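Local coordinates for putative periplasmic protein (PDB 3DUE) that is of unknown function but, as a putative periplasmic PepSY-like protein related to putative beta-lactamase inhibitors, possibly acts as an inhibitor, at residues D3-I8 and K34-W39; N50-E55 and V65-S70; Y69-V74 and D91-K96. One frame throughout, in Å; residues are numbered along the deposited sequence. Where two conformers were deposited one is given.

Overall arrangement
The three contacts follow one another along the chain and all reach one antiparallel sheet. Contact 1 joins strand 6-7, an outermost strand, to strand 30-38. Contact 2 pairs strands 53-56 and 62-66, a beta hairpin, at its open end. Contact 3 begins where contact 2 ends: the two share Y69 and S70, and it sets the loop after 62-66 against strand 94-99, the sheet neighbour of 62-66. The centres of contacts 2 and 3 are about 10 Å apart, and they touch. Contact 1 lies about 19 Å from contact 2 and about 28 Å from contact 3, centre to centre. Contact 1 thus closes an edge, while contacts 2 and 3 join the middle strands.

Contact 1: D3-I8 and K34-W39; sequences DDDKPI and KMETDW
The backbone O of M35 takes the N-H of K6 at 3.1 Å. A water that also donates to D4 O reaches the same oxygen by a weak bond, and CA of D5 leans on it in a C-H...O contact. The return bond runs from M35 N to K6 O at 2.9 Å and is nearly straight (165°). K6 and M35 are therefore an antiparallel hydrogen-bonded pair. P7 and K34 follow as a non-hydrogen-bonded pair, their CA atoms 4.2 Å apart. Strand 6-7 is in this way added to 30-38 as a short edge strand of the sheet.

On the side of K6 and M35, I8 crosses selenomethionine M35 at about a right angle, with CG2 of I8 4.1 Å from CB of M35. CG1 of I8 lies over the backbone N of K34. Y44 of strand 41-48 packs against both I8 and M35. T37 is on this side too. A water links its OG1 to OD2 of D4, and the N-terminal G1 binds both atoms, T37 weakly.

D5 and E36 lie on the side of K34. E36 bends at chi2 (-85°), which turns CD back toward D5, and its OE1 comes 3.6 Å from CB of D5. Its OE2 takes NZ of K34 at 2.8 Å, a salt bridge within the strand. OD1 of D5 is 4.2 Å from OE1 of E36. K34 probably offsets the repulsion between D5 and E36, and G1 probably offsets the charge of D4.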
loop_
_atom_site.group_PDB
_atom_site.type_symbol
_atom_site.label_atom_id
_atom_site.label_comp_id
_atom_site.label_asym_id
_atom_site.label_seq_id
_atom_site.Cartn_x
_atom_site.Cartn_y
_atom_site.Cartn_z
ATOM N N ASP A 3 16.417 1.585 -12.610
ATOM C CA ASP A 3 17.606 0.824 -12.212
ATOM C C ASP A 3 18.628 1.630 -11.360
ATOM O O ASP A 3 19.817 1.318 -11.335
ATOM C CB ASP A 3 18.301 0.275 -13.464
ATOM C CG ASP A 3 19.183 -0.911 -13.165
ATOM O OD1 ASP A 3 18.682 -1.816 -12.466
ATOM O OD2 ASP A 3 20.354 -0.933 -13.626
ATOM N N ASP A 4 18.160 2.666 -10.677
ATOM C CA ASP A 4 19.029 3.460 -9.789
ATOM C C ASP A 4 18.832 2.986 -8.350
ATOM O O ASP A 4 19.400 3.544 -7.420
ATOM C CB ASP A 4 18.658 4.934 -9.876
ATOM C CG ASP A 4 19.060 5.563 -11.181
ATOM O OD1 ASP A 4 20.042 5.109 -11.818
ATOM O OD2 ASP A 4 18.406 6.554 -11.555
ATOM N N ASP A 5 18.062 1.918 -8.182
ATOM C CA ASP A 5 17.710 1.425 -6.850
ATOM C C ASP A 5 18.910 0.878 -6.082
ATOM O O ASP A 5 19.897 0.486 -6.680
ATOM C CB ASP A 5 16.634 0.356 -6.964
ATOM C CG ASP A 5 16.989 -0.716 -7.957
ATOM O OD1 ASP A 5 16.929 -0.449 -9.173
ATOM O OD2 ASP A 5 17.323 -1.835 -7.522
ATOM N N LYS A 6 18.797 0.859 -4.759
ATOM C CA LYS A 6 19.841 0.323 -3.895
ATOM C C LYS A 6 19.190 -0.507 -2.810
ATOM O O LYS A 6 18.164 -0.124 -2.288
ATOM C CB LYS A 6 20.669 1.455 -3.290
ATOM C CG LYS A 6 21.517 2.187 -4.380
ATOM C CD LYS A 6 22.657 3.020 -3.755
ATOM C CE LYS A 6 23.439 3.903 -4.787
ATOM N NZ LYS A 6 24.194 3.078 -5.820
ATOM N N PRO A 7 19.779 -1.664 -2.498
ATOM C CA PRO A 7 19.205 -2.468 -1.423
ATOM C C PRO A 7 19.440 -1.816 -0.049
ATOM O O PRO A 7 20.491 -1.179 0.186
ATOM C CB PRO A 7 19.952 -3.809 -1.543
ATOM C CG PRO A 7 21.254 -3.488 -2.162
ATOM C CD PRO A 7 20.999 -2.282 -3.077
ATOM N N ILE A 8 18.503 -2.036 0.865
ATOM C CA ILE A 8 18.610 -1.489 2.175
ATOM C C ILE A 8 18.146 -2.506 3.203
ATOM O O ILE A 8 17.504 -3.501 2.872
ATOM C CB ILE A 8 17.776 -0.178 2.355
ATOM C CG1 ILE A 8 16.257 -0.469 2.241
ATOM C CG2 ILE A 8 18.274 0.917 1.401
ATOM C CD1 ILE A 8 15.361 0.701 2.692
ATOM N N LYS A 34 14.440 -2.037 -0.629
ATOM C CA LYS A 34 15.234 -1.133 -1.436
ATOM C C LYS A 34 14.727 0.293 -1.363
ATOM O O LYS A 34 13.604 0.577 -0.928
ATOM C CB LYS A 34 15.240 -1.550 -2.936
ATOM C CG LYS A 34 13.875 -1.429 -3.611
ATOM C CD LYS A 34 13.878 -1.812 -5.089
ATOM C CE LYS A 34 12.407 -1.775 -5.615
ATOM N NZ LYS A 34 12.256 -2.174 -7.062
HETATM N N MSE A 35 15.608 1.187 -1.779
HETATM C CA MSE A 35 15.269 2.583 -1.917
HETATM C C MSE A 35 15.335 2.885 -3.404
HETATM O O MSE A 35 16.248 2.437 -4.072
HETATM C CB MSE A 35 16.244 3.468 -1.153
HETATM C CG MSE A 35 15.854 4.917 -1.218
HETATM SE SE MSE A 35 17.197 6.059 -0.431
HETATM C CE MSE A 35 18.809 5.397 -1.462
ATOM N N GLU A 36 14.339 3.628 -3.902
ATOM C CA GLU A 36 14.208 4.018 -5.310
ATOM C C GLU A 36 14.255 5.553 -5.409
ATOM O O GLU A 36 13.970 6.241 -4.442
ATOM C CB GLU A 36 12.840 3.561 -5.884
ATOM C CG GLU A 36 12.622 2.086 -6.192
ATOM C CD GLU A 36 13.105 1.573 -7.562
ATOM O OE1 GLU A 36 13.858 2.292 -8.303
ATOM O OE2 GLU A 36 12.716 0.412 -7.901
ATOM N N THR A 37 14.641 6.076 -6.583
ATOM C CA THR A 37 14.600 7.486 -6.801
ATOM C C THR A 37 13.855 7.770 -8.100
ATOM O O THR A 37 13.921 6.986 -9.052
ATOM C CB THR A 37 16.006 8.081 -6.891
ATOM O OG1 THR A 37 16.655 7.583 -8.064
ATOM C CG2 THR A 37 16.812 7.740 -5.654
ATOM N N ASP A 38 13.159 8.901 -8.117
ATOM C CA ASP A 38 12.433 9.407 -9.279
ATOM C C ASP A 38 12.689 10.913 -9.238
ATOM O O ASP A 38 12.053 11.582 -8.453
ATOM C CB ASP A 38 10.949 9.108 -9.094
ATOM C CG ASP A 38 10.107 9.469 -10.289
ATOM O OD1 ASP A 38 10.615 9.839 -11.377
ATOM O OD2 ASP A 38 8.876 9.404 -10.118
ATOM N N TRP A 39 13.557 11.433 -10.107
ATOM C CA TRP A 39 14.017 12.814 -10.038
ATOM C C TRP A 39 14.493 12.972 -8.594
ATOM O O TRP A 39 15.308 12.160 -8.156
ATOM C CB TRP A 39 12.949 13.818 -10.473
ATOM C CG TRP A 39 12.724 13.722 -11.952
ATOM C CD1 TRP A 39 11.850 12.878 -12.570
ATOM C CD2 TRP A 39 13.409 14.421 -12.984
ATOM N NE1 TRP A 39 11.925 13.038 -13.918
ATOM C CE2 TRP A 39 12.873 13.977 -14.208
ATOM C CE3 TRP A 39 14.382 15.431 -13.009
ATOM C CZ2 TRP A 39 13.301 14.475 -15.440
ATOM C CZ3 TRP A 39 14.823 15.922 -14.234
ATOM C CH2 TRP A 39 14.267 15.457 -15.440
HETATM O O HOH W 1 18.876 8.654 -9.540
HETATM O O HOH W 2 18.501 4.867 -5.009
#

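Contact 2: N50-E55 and V65-S70; sequences NGDKLE and VNCKYS. With CAC (cacodylate ion), chain B.
The ring of Y69 has three oxygens at its edge, near its plane: O of G51, 3.2 Å from CE2 of Y69, OD1 of D52, and O1 of a cacodylate ion, probably from the crystallisation liquor. O of N50 approaches CG obliquely. One face carries CG of K68, 3.4 Å above the plane and offset toward the rim. The phenol OH donates to cacodylate O1 at 2.5 Å. NZ of K68 donates to the same oxygen. NZ also donates to a water lying near O of G51 and O of N66. The backbone of G51 passes close against the ring, its C 3.3 Å from CD2 of Y69.

The carboxylate of D52 is the polar centre. CG of D52 lies anti to the carbonyl carbon (chi1 -74°), which sets it beside the 67-70 turn. OD1 takes the backbone N-H of Y69 at 3.1 Å on its syn lone pair. OD2 takes OG of S70 at 2.6 Å, also on the syn side and 15° out of the carboxylate plane. ND2 of N50 adds a weak bond to OD2, while OD1 of N50 accepts from N of D52 and closes an Asx turn.

K53 and N66 exchange two backbone bonds. Next to them L54 and V65 lie side by side, pointing the same way, where F20 and I21 of helix 15-24 cover them. This is the open end of an antiparallel beta hairpin, followed by a type I turn (C67 to S70) tied to D52, consistent with the PepSY-like family.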
loop_
_atom_site.group_PDB
_atom_site.type_symbol
_atom_site.label_atom_id
_atom_site.label_comp_id
_atom_site.label_asym_id
_atom_site.label_seq_id
_atom_site.Cartn_x
_atom_site.Cartn_y
_atom_site.Cartn_z
ATOM N N ASN A 50 6.110 -13.883 2.050
ATOM C CA ASN A 50 4.857 -14.390 1.512
ATOM C C ASN A 50 4.430 -13.688 0.215
ATOM O O ASN A 50 3.370 -14.040 -0.346
ATOM C CB ASN A 50 3.724 -14.310 2.547
ATOM C CG ASN A 50 3.205 -12.908 2.747
ATOM O OD1 ASN A 50 3.908 -11.926 2.517
ATOM N ND2 ASN A 50 1.947 -12.808 3.198
ATOM N N GLY A 51 5.230 -12.717 -0.252
ATOM C CA GLY A 51 4.964 -12.019 -1.512
ATOM C C GLY A 51 4.263 -10.678 -1.352
ATOM O O GLY A 51 4.147 -9.933 -2.337
ATOM N N ASP A 52 3.755 -10.380 -0.149
ATOM C CA ASP A 52 3.059 -9.092 0.099
ATOM C C ASP A 52 4.078 -7.947 0.077
ATOM O O ASP A 52 5.223 -8.143 0.460
ATOM C CB ASP A 52 2.231 -9.149 1.379
ATOM C CG ASP A 52 0.974 -9.974 1.207
ATOM O OD1 ASP A 52 0.569 -10.275 0.033
ATOM O OD2 ASP A 52 0.370 -10.287 2.259
ATOM N N LYS A 53 3.673 -6.803 -0.477
ATOM C CA LYS A 53 4.590 -5.700 -0.767
ATOM C C LYS A 53 4.072 -4.361 -0.315
ATOM O O LYS A 53 2.881 -4.071 -0.454
ATOM C CB LYS A 53 4.881 -5.675 -2.291
ATOM C CG LYS A 53 5.419 -4.352 -2.846
ATOM C CD LYS A 53 5.819 -4.454 -4.274
ATOM C CE LYS A 53 6.507 -3.134 -4.815
ATOM N NZ LYS A 53 5.756 -1.912 -4.559
ATOM N N LEU A 54 4.994 -3.548 0.207
ATOM C CA LEU A 54 4.728 -2.184 0.670
ATOM C C LEU A 54 5.663 -1.234 -0.101
ATOM O O LEU A 54 6.817 -1.602 -0.375
ATOM C CB LEU A 54 5.066 -2.058 2.142
ATOM C CG LEU A 54 4.394 -3.079 3.046
ATOM C CD1 LEU A 54 4.767 -2.845 4.465
ATOM C CD2 LEU A 54 2.856 -2.991 2.823
ATOM N N GLU A 55 5.152 -0.049 -0.424
ATOM C CA GLU A 55 5.928 1.081 -0.924
ATOM C C GLU A 55 5.594 2.277 -0.012
ATOM O O GLU A 55 4.437 2.504 0.361
ATOM C CB GLU A 55 5.543 1.479 -2.335
ATOM C CG GLU A 55 6.405 2.578 -2.958
ATOM C CD GLU A 55 5.816 3.107 -4.243
ATOM O OE1 GLU A 55 4.595 3.493 -4.243
ATOM O OE2 GLU A 55 6.586 3.164 -5.243
ATOM N N VAL A 65 0.014 -0.668 -0.473
ATOM C CA VAL A 65 -0.114 -1.823 0.418
ATOM C C VAL A 65 -0.723 -2.896 -0.489
ATOM O O VAL A 65 -1.910 -2.912 -0.744
ATOM C CB VAL A 65 -0.961 -1.543 1.661
ATOM C CG1 VAL A 65 -1.081 -2.792 2.544
ATOM C CG2 VAL A 65 -0.357 -0.398 2.424
ATOM N N ASN A 66 0.139 -3.746 -1.028
ATOM C CA ASN A 66 -0.251 -4.763 -1.998
ATOM C C ASN A 66 -0.206 -6.135 -1.344
ATOM O O ASN A 66 0.865 -6.817 -1.299
ATOM C CB ASN A 66 0.686 -4.638 -3.194
ATOM C CG ASN A 66 0.353 -5.519 -4.315
ATOM O OD1 ASN A 66 -0.302 -6.584 -4.163
ATOM N ND2 ASN A 66 0.825 -5.123 -5.492
ATOM N N CYS A 67 -1.370 -6.525 -0.807
ATOM C CA CYS A 67 -1.534 -7.797 -0.107
ATOM C C CYS A 67 -2.271 -8.831 -0.955
ATOM O O CYS A 67 -3.203 -9.467 -0.507
ATOM C CB CYS A 67 -2.210 -7.553 1.263
ATOM S SG CYS A 67 -1.149 -6.627 2.338
ATOM N N LYS A 68 -1.846 -8.976 -2.215
ATOM C CA LYS A 68 -2.526 -9.892 -3.147
ATOM C C LYS A 68 -2.445 -11.365 -2.724
ATOM O O LYS A 68 -3.178 -12.186 -3.242
ATOM C CB LYS A 68 -1.984 -9.707 -4.584
ATOM C CG LYS A 68 -0.602 -10.313 -4.802
ATOM C CD LYS A 68 -0.151 -10.270 -6.289
ATOM C CE LYS A 68 0.382 -8.944 -6.726
ATOM N NZ LYS A 68 1.650 -8.648 -6.048
ATOM N N TYR A 69 -1.550 -11.690 -1.779
ATOM C CA TYR A 69 -1.395 -13.056 -1.286
ATOM C C TYR A 69 -2.100 -13.250 0.041
ATOM O O TYR A 69 -2.037 -14.329 0.608
ATOM C CB TYR A 69 0.088 -13.434 -1.168
ATOM C CG TYR A 69 0.835 -13.259 -2.460
ATOM C CD1 TYR A 69 0.799 -14.229 -3.438
ATOM C CD2 TYR A 69 1.585 -12.125 -2.687
ATOM C CE1 TYR A 69 1.494 -14.065 -4.637
ATOM C CE2 TYR A 69 2.265 -11.951 -3.866
ATOM C CZ TYR A 69 2.223 -12.920 -4.841
ATOM O OH TYR A 69 2.892 -12.744 -6.052
ATOM N N SER A 70 -2.732 -12.201 0.555
ATOM C CA SER A 70 -3.518 -12.312 1.804
ATOM C C SER A 70 -4.685 -11.291 1.667
ATOM O O SER A 70 -5.566 -11.502 0.851
ATOM C CB SER A 70 -2.619 -12.137 3.041
ATOM O OG SER A 70 -1.986 -10.862 3.132
HETATM AS AS CAC B . 5.360 -9.912 -6.088
HETATM O O1 CAC B . 3.695 -10.374 -6.392
HETATM O O2 CAC B . 5.375 -8.447 -5.120
HETATM C C1 CAC B . 6.363 -11.274 -5.068
HETATM C C2 CAC B . 6.182 -9.517 -7.812
HETATM O O HOH W 3 2.136 -8.282 -3.342
#

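Contact 3: Y69-V74 and D91-K96; sequences YSAVPV and DAKMLK. With CAC (cacodylate ion), chain B.
V72 N donates to the backbone O of M94 at 2.8 Å, and the bond is nearly straight (172°). CA of A71 touches the same oxygen through a C-H...O contact. CG2 of V72 lies 3.6 Å from O of L95 and 4.0 Å from CG of selenomethionine M94. With CG1 anti to the backbone N (chi1 178°), CG2 falls beside the N, on the side of the strand.

At the other end of the contact, O of S70 is approached by two side chains. NZ of K93 gives it a weak hydrogen bond at 3.2 Å. CD2 of L95 is 3.5 Å from it. The lysine chain is extended beyond CG and runs beside A71, with CD of K93 3.7 Å from CB of A71.

Segment 69-74 lies in the loop that leads from strand 62-66 to helix 79-88. It passes the beginning of strand 94-99. The touching parts run 76° apart in direction, and segment 69-74 forms no regular strand. Strand 94-99 has a classic beta bulge here, where L95 and K96 both face K107 of the next strand.

Further out, the hydroxyl of S70 is already engaged by D52. V77 packs against both V72 and M94, and V65 of strand 62-66 touches V72 as well. On the strand side, the backbone of K93 is held by S109, whose OG accepts from its N.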
loop_
_atom_site.group_PDB
_atom_site.type_symbol
_atom_site.label_atom_id
_atom_site.label_comp_id
_atom_site.label_asym_id
_atom_site.label_seq_id
_atom_site.Cartn_x
_atom_site.Cartn_y
_atom_site.Cartn_z
ATOM N N TYR A 69 -1.550 -11.690 -1.779
ATOM C CA TYR A 69 -1.395 -13.056 -1.286
ATOM C C TYR A 69 -2.100 -13.250 0.041
ATOM O O TYR A 69 -2.037 -14.329 0.608
ATOM C CB TYR A 69 0.088 -13.434 -1.168
ATOM C CG TYR A 69 0.835 -13.259 -2.460
ATOM C CD1 TYR A 69 0.799 -14.229 -3.438
ATOM C CD2 TYR A 69 1.585 -12.125 -2.687
ATOM C CE1 TYR A 69 1.494 -14.065 -4.637
ATOM C CE2 TYR A 69 2.265 -11.951 -3.866
ATOM C CZ TYR A 69 2.223 -12.920 -4.841
ATOM O OH TYR A 69 2.892 -12.744 -6.052
ATOM N N SER A 70 -2.732 -12.201 0.555
ATOM C CA SER A 70 -3.518 -12.312 1.804
ATOM C C SER A 70 -4.685 -11.291 1.667
ATOM O O SER A 70 -5.566 -11.502 0.851
ATOM C CB SER A 70 -2.619 -12.137 3.041
ATOM O OG SER A 70 -1.986 -10.862 3.132
ATOM N N ALA A 71 -4.677 -10.204 2.425
ATOM C CA ALA A 71 -5.667 -9.127 2.313
ATOM C C ALA A 71 -5.037 -7.931 2.980
ATOM O O ALA A 71 -4.137 -8.112 3.833
ATOM C CB ALA A 71 -7.008 -9.511 3.008
ATOM N N VAL A 72 -5.460 -6.728 2.599
ATOM C CA VAL A 72 -4.994 -5.473 3.230
ATOM C C VAL A 72 -5.546 -5.439 4.651
ATOM O O VAL A 72 -6.728 -5.662 4.831
ATOM C CB VAL A 72 -5.504 -4.250 2.483
ATOM C CG1 VAL A 72 -5.075 -2.906 3.151
ATOM C CG2 VAL A 72 -4.967 -4.299 1.014
ATOM N N PRO A 73 -4.681 -5.250 5.652
ATOM C CA PRO A 73 -5.212 -5.155 7.023
ATOM C C PRO A 73 -6.228 -4.018 7.135
ATOM O O PRO A 73 -5.970 -2.885 6.727
ATOM C CB PRO A 73 -3.963 -4.867 7.856
ATOM C CG PRO A 73 -2.864 -5.488 7.060
ATOM C CD PRO A 73 -3.207 -5.155 5.645
ATOM N N VAL A 74 -7.366 -4.284 7.749
ATOM C CA VAL A 74 -8.427 -3.272 7.744
ATOM C C VAL A 74 -8.053 -1.960 8.415
ATOM O O VAL A 74 -8.539 -0.898 8.017
ATOM C CB VAL A 74 -9.768 -3.837 8.311
ATOM C CG1 VAL A 74 -10.210 -4.996 7.463
ATOM C CG2 VAL A 74 -9.631 -4.288 9.747
ATOM N N ASP A 91 -18.982 -9.011 0.559
ATOM C CA ASP A 91 -18.216 -10.238 0.723
ATOM C C ASP A 91 -16.790 -10.213 0.146
ATOM O O ASP A 91 -16.020 -11.149 0.362
ATOM C CB ASP A 91 -19.025 -11.391 0.146
ATOM C CG ASP A 91 -20.305 -11.640 0.929
ATOM O OD1 ASP A 91 -20.224 -11.624 2.184
ATOM O OD2 ASP A 91 -21.363 -11.864 0.296
ATOM N N ALA A 92 -16.427 -9.135 -0.545
ATOM C CA ALA A 92 -15.105 -9.010 -1.124
ATOM C C ALA A 92 -14.118 -8.604 -0.046
ATOM O O ALA A 92 -14.496 -8.052 1.003
ATOM C CB ALA A 92 -15.101 -7.970 -2.236
ATOM N N LYS A 93 -12.862 -8.940 -0.265
ATOM C CA LYS A 93 -11.817 -8.439 0.594
ATOM C C LYS A 93 -10.935 -7.554 -0.287
ATOM O O LYS A 93 -10.965 -7.633 -1.518
ATOM C CB LYS A 93 -11.066 -9.550 1.303
ATOM C CG LYS A 93 -10.234 -10.450 0.432
ATOM C CD LYS A 93 -9.645 -11.535 1.313
ATOM C CE LYS A 93 -8.707 -12.444 0.587
ATOM N NZ LYS A 93 -8.101 -13.395 1.541
HETATM N N MSE A 94 -10.241 -6.627 0.356
HETATM C CA MSE A 94 -9.337 -5.779 -0.352
HETATM C C MSE A 94 -7.970 -6.435 -0.513
HETATM O O MSE A 94 -7.339 -6.819 0.474
HETATM C CB MSE A 94 -9.155 -4.483 0.396
HETATM C CG MSE A 94 -8.520 -3.436 -0.481
HETATM SE SE MSE A 94 -8.488 -1.764 0.511
HETATM C CE MSE A 94 -10.303 -1.822 1.378
ATOM N N LEU A 95 -7.501 -6.509 -1.754
ATOM C CA LEU A 95 -6.192 -7.112 -2.044
ATOM C C LEU A 95 -5.099 -6.052 -2.133
ATOM O O LEU A 95 -3.937 -6.304 -1.756
ATOM C CB LEU A 95 -6.219 -7.943 -3.335
ATOM C CG LEU A 95 -7.123 -9.185 -3.272
ATOM C CD1 LEU A 95 -6.917 -10.038 -4.525
ATOM C CD2 LEU A 95 -6.831 -10.002 -1.997
ATOM N N LYS A 96 -5.478 -4.859 -2.579
ATOM C CA LYS A 96 -4.501 -3.804 -2.783
ATOM C C LYS A 96 -5.060 -2.366 -2.655
ATOM O O LYS A 96 -6.178 -2.070 -3.025
ATOM C CB LYS A 96 -3.866 -4.011 -4.150
ATOM C CG LYS A 96 -2.771 -3.034 -4.492
ATOM C CD LYS A 96 -2.241 -3.370 -5.877
ATOM C CE LYS A 96 -1.371 -2.276 -6.470
ATOM N NZ LYS A 96 -0.864 -2.747 -7.862
HETATM AS AS CAC B . 5.360 -9.912 -6.088
HETATM O O1 CAC B . 3.695 -10.374 -6.392
HETATM O O2 CAC B . 5.375 -8.447 -5.120
HETATM C C1 CAC B . 6.363 -11.274 -5.068
HETATM C C2 CAC B . 6.182 -9.517 -7.812
#